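Local coordinates for putative transcription protein (Pseudomonas aeruginosa PAO1, PDB 4GCV) that probably acts as a DNA-binding transcriptional regulator of the HxlR helix-turn-helix family, with a putative role in sensing oxidative stress, at residues 133-137 against 138-142; 146-149 against 150-154. The protein carries 2 engineered substitutions. One frame throughout, in Å; residues are numbered along the deposited sequence.

Interaction 1. Residues 133-137 against 138-142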
# COMPACT_ATOMS: atom_id res chain seq x y z
N ARG B 133 -4.43 -20.97 11.88
CA ARG B 133 -5.24 -20.96 10.66
C ARG B 133 -4.95 -19.78 9.72
O ARG B 133 -4.70 -18.65 10.16
CB ARG B 133 -6.71 -20.92 11.06
CG ARG B 133 -7.75 -21.43 10.04
CD ARG B 133 -9.05 -22.00 10.75
NE ARG B 133 -9.45 -21.18 11.90
CZ ARG B 133 -10.06 -19.99 11.82
NH1 ARG B 133 -10.39 -19.48 10.65
NH2 ARG B 133 -10.34 -19.30 12.92
N THR B 134 -5.00 -20.06 8.42
CA THR B 134 -4.85 -19.07 7.40
C THR B 134 -6.16 -18.91 6.64
O THR B 134 -6.72 -19.91 6.18
CB THR B 134 -3.72 -19.45 6.44
OG1 THR B 134 -2.50 -18.88 6.92
CG2 THR B 134 -3.97 -18.91 5.04
N VAL B 135 -6.65 -17.68 6.52
CA VAL B 135 -7.84 -17.40 5.72
C VAL B 135 -7.58 -16.40 4.58
O VAL B 135 -6.65 -15.60 4.64
CB VAL B 135 -9.00 -16.89 6.57
CG1 VAL B 135 -9.43 -17.94 7.59
CG2 VAL B 135 -8.64 -15.55 7.24
N PRO B 136 -8.40 -16.45 3.53
CA PRO B 136 -8.28 -15.47 2.46
C PRO B 136 -8.66 -14.08 2.94
O PRO B 136 -9.46 -13.94 3.86
CB PRO B 136 -9.30 -15.94 1.42
CG PRO B 136 -10.25 -16.80 2.17
CD PRO B 136 -9.42 -17.47 3.23
N LEU B 137 -8.08 -13.08 2.30
CA LEU B 137 -8.37 -11.70 2.64
C LEU B 137 -9.84 -11.26 2.48
O LEU B 137 -10.34 -10.48 3.31
CB LEU B 137 -7.43 -10.75 1.90
CG LEU B 137 -6.24 -10.36 2.76
CD1 LEU B 137 -5.38 -11.55 3.00
CD2 LEU B 137 -5.47 -9.33 2.01
N GLU B 138 -10.52 -11.79 1.46
CA GLU B 138 -11.96 -11.56 1.26
C GLU B 138 -12.72 -11.85 2.55
O GLU B 138 -13.80 -11.29 2.78
CB GLU B 138 -12.54 -12.45 0.11
CG GLU B 138 -12.92 -13.91 0.54
CD GLU B 138 -13.46 -14.83 -0.57
OE1 GLU B 138 -14.46 -14.47 -1.27
OE2 GLU B 138 -12.88 -15.94 -0.72
N GLN B 139 -12.15 -12.75 3.36
CA GLN B 139 -12.78 -13.18 4.59
C GLN B 139 -12.45 -12.33 5.83
O GLN B 139 -12.92 -12.63 6.93
CB GLN B 139 -12.44 -14.64 4.86
CG GLN B 139 -13.43 -15.62 4.29
CD GLN B 139 -13.08 -17.02 4.62
OE1 GLN B 139 -12.85 -17.83 3.73
NE2 GLN B 139 -13.02 -17.33 5.93
N CYS B 140 -11.64 -11.29 5.63
CA CYS B 140 -11.21 -10.40 6.71
C CYS B 140 -11.88 -9.05 6.60
O CYS B 140 -12.37 -8.67 5.54
CB CYS B 140 -9.70 -10.18 6.64
SG CYS B 140 -8.80 -11.66 6.94
N THR B 141 -11.82 -8.29 7.68
CA THR B 141 -12.37 -6.94 7.67
C THR B 141 -11.56 -5.95 8.53
O THR B 141 -10.88 -6.34 9.48
CB THR B 141 -13.91 -6.94 8.07
OG1 THR B 141 -14.47 -5.63 7.95
CG2 THR B 141 -14.13 -7.40 9.49
N VAL B 142 -11.67 -4.66 8.19
CA VAL B 142 -11.12 -3.59 8.98
C VAL B 142 -12.21 -3.11 9.94
O VAL B 142 -13.34 -2.86 9.52
CB VAL B 142 -10.62 -2.46 8.03
CG1 VAL B 142 -10.40 -1.14 8.76
CG2 VAL B 142 -9.36 -2.91 7.32

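Interaction 2. Residues 146-149 against 150-154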
# COMPACT_ATOMS: atom_id res chain seq x y z
N PRO B 146 -10.01 -1.94 20.31
CA PRO B 146 -10.29 -1.68 21.73
C PRO B 146 -9.96 -0.25 22.18
O PRO B 146 -10.69 0.31 23.00
CB PRO B 146 -9.39 -2.68 22.47
CG PRO B 146 -9.05 -3.72 21.44
CD PRO B 146 -9.12 -3.10 20.11
N ALA B 147 -8.91 0.34 21.65
CA ALA B 147 -8.49 1.71 22.03
C ALA B 147 -9.27 2.84 21.30
O ALA B 147 -9.16 4.02 21.69
CB ALA B 147 -6.98 1.87 21.81
N ALA B 148 -10.06 2.49 20.28
CA ALA B 148 -10.82 3.47 19.46
C ALA B 148 -11.68 4.48 20.21
O ALA B 148 -12.55 4.10 21.03
CB ALA B 148 -11.65 2.77 18.38
N SER B 149 -11.44 5.76 19.92
CA SER B 149 -12.35 6.86 20.33
C SER B 149 -13.71 6.75 19.65
O SER B 149 -13.83 6.07 18.60
CB SER B 149 -11.74 8.23 19.96
OG SER B 149 -11.58 8.34 18.54
N GLU B 150 -14.69 7.46 20.21
CA GLU B 150 -16.03 7.67 19.64
C GLU B 150 -15.96 8.04 18.14
O GLU B 150 -16.67 7.46 17.32
CB GLU B 150 -16.78 8.76 20.44
CG GLU B 150 -18.33 8.76 20.33
CD GLU B 150 -19.05 9.74 21.31
OE1 GLU B 150 -18.62 10.92 21.46
OE2 GLU B 150 -20.08 9.34 21.92
N GLU B 151 -15.08 8.99 17.80
CA GLU B 151 -14.89 9.44 16.43
C GLU B 151 -14.45 8.28 15.54
O GLU B 151 -14.96 8.11 14.43
CB GLU B 151 -13.83 10.53 16.37
CG GLU B 151 -14.36 11.94 16.31
CD GLU B 151 -14.88 12.33 14.93
OE1 GLU B 151 -14.07 12.33 13.96
OE2 GLU B 151 -16.09 12.62 14.81
N MSE B 152 -13.49 7.49 16.03
CA MSE B 152 -12.99 6.37 15.25
C MSE B 152 -14.09 5.36 14.95
O MSE B 152 -14.20 4.89 13.82
CB MSE B 152 -11.79 5.71 15.94
CG MSE B 152 -11.21 4.61 15.12
SE MSE B 152 -10.41 5.37 13.49
CE MSE B 152 -8.70 6.00 14.24
N ARG B 153 -14.88 5.04 15.97
CA ARG B 153 -16.02 4.11 15.88
C ARG B 153 -17.00 4.50 14.78
O ARG B 153 -17.49 3.65 14.03
CB ARG B 153 -16.77 4.06 17.23
CG ARG B 153 -15.93 3.61 18.43
CD ARG B 153 -16.37 2.24 18.93
NE ARG B 153 -17.06 2.30 20.22
CZ ARG B 153 -18.38 2.42 20.38
NH1 ARG B 153 -19.21 2.50 19.33
NH2 ARG B 153 -18.90 2.46 21.61
N GLN B 154 -17.28 5.80 14.70
CA GLN B 154 -18.18 6.38 13.70
C GLN B 154 -17.60 6.24 12.31
O GLN B 154 -18.32 5.96 11.36
CB GLN B 154 -18.42 7.87 13.98
CG GLN B 154 -19.63 8.48 13.25
CD GLN B 154 -19.35 9.87 12.67
OE1 GLN B 154 -18.39 10.06 11.91
NE2 GLN B 154 -20.19 10.84 13.02

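Interaction 1. Residues 133-137 against 138-142
Cys140 N donates to Leu137 O at 2.8 Å, the shortest sound polar bond of this turn. The N-H points almost straight at the oxygen, with an angle of 162° there. A second bond, from Gln139 N to Pro136 O, spans the same number of residues but is less certain, because Gln139 N is crowded in the model. The i to i+3 spacing is that of a 3-10 turn, which bends the chain sharply between two strands.

The Gln139 side chain leans back on Pro136 and Val135. The extended Gln139 chain brings its amide oxygen beside CG and CD of Pro136, with OE1 3.2 Å from Pro136 CG. The other end of the amide faces Val135, with NE2 4.0 Å from Val135 CG1. The Gln139 and Val135 side chains meet at about a right angle. Glu138 makes a looser contact with the same proline, its OE2 lying 4.0 Å from Pro136 CG.

Cys140 meets Val135 through its sulfur. With SG anti to its own carbonyl carbon (chi1 -65°), the sulfur points back to Val135, and Cys140 SG lies 3.9 Å from Val135 CG2. Val135 and Cys140 are both buried, and both also touch Ala127 of strand 122-129. Leu137 packs against Val91 of the second subunit. Strand 134-136 pairs antiparallel with strand 122-129, whereas residues 140-142 pair antiparallel with a strand of the second subunit. The result is a 3-10 turn joining an intrachain beta hairpin to an intersubunit beta sheet.

Interaction 2. Residues 146-149 against 150-154
Glu150 opens a short helix, and its CB rests 3.8 Å from Ser149 C. Ser149 is the N-cap of this helix. Its hydroxyl takes the place of a missing carbonyl in front of the first turn. A chi1 of 62° turns Ser149 OG toward the first-turn amides.

Glu151 follows on the same turn. Its CB passes 3.8 Å from Ser149 OG, but its chain bends at chi2 and carries the carboxylate away from the cap. There OE1 forms a salt bridge with Arg155 one turn on. OE2 lies close to Asp47 of the second subunit, a pair of like charges. The arginine probably offsets part of that repulsion.

Met152, a selenomethionine, supplies the capped amide. Its N donates to Ser149 OG at 3.3 Å, a long but fairly straight bond of 159°. With CG anti to the backbone N, chi1 -176°, the chain passes close to the residue before the cap, and Met152 CG packs 3.8 Å from Ala148 CB. The bend at chi2 turns the selenium away from Ala148, and a further bend at chi3 places CE. The buried side chain packs against Cys11 of the second subunit.

Arg153 completes the first turn. Its N donates to Ser149 O at 3.0 Å, the first i to i+4 bond of the helix. The aliphatic part of Arg153 lies against that same carbonyl, its CG 3.2 Å from Ser149 O.

How the interactions relate
Interaction 1 comes first along the chain and closes before interaction 2 opens. Their centres are about 22 Å apart, and their segments do not touch. Strand 140-144 begins in interaction 1, and the chain then passes through a loop to the N-cap of helix 150-155 in interaction 2. Both lie well away from the centre of the chain, at about 21 Å and 28 Å. Interaction 1 is partly buried, while interaction 2 is mainly on the surface. Both touch the second subunit: one through a shared beta sheet, the other through the loop and helix start. This C-terminal part of the chain therefore contributes to the dimer interface at two separate places.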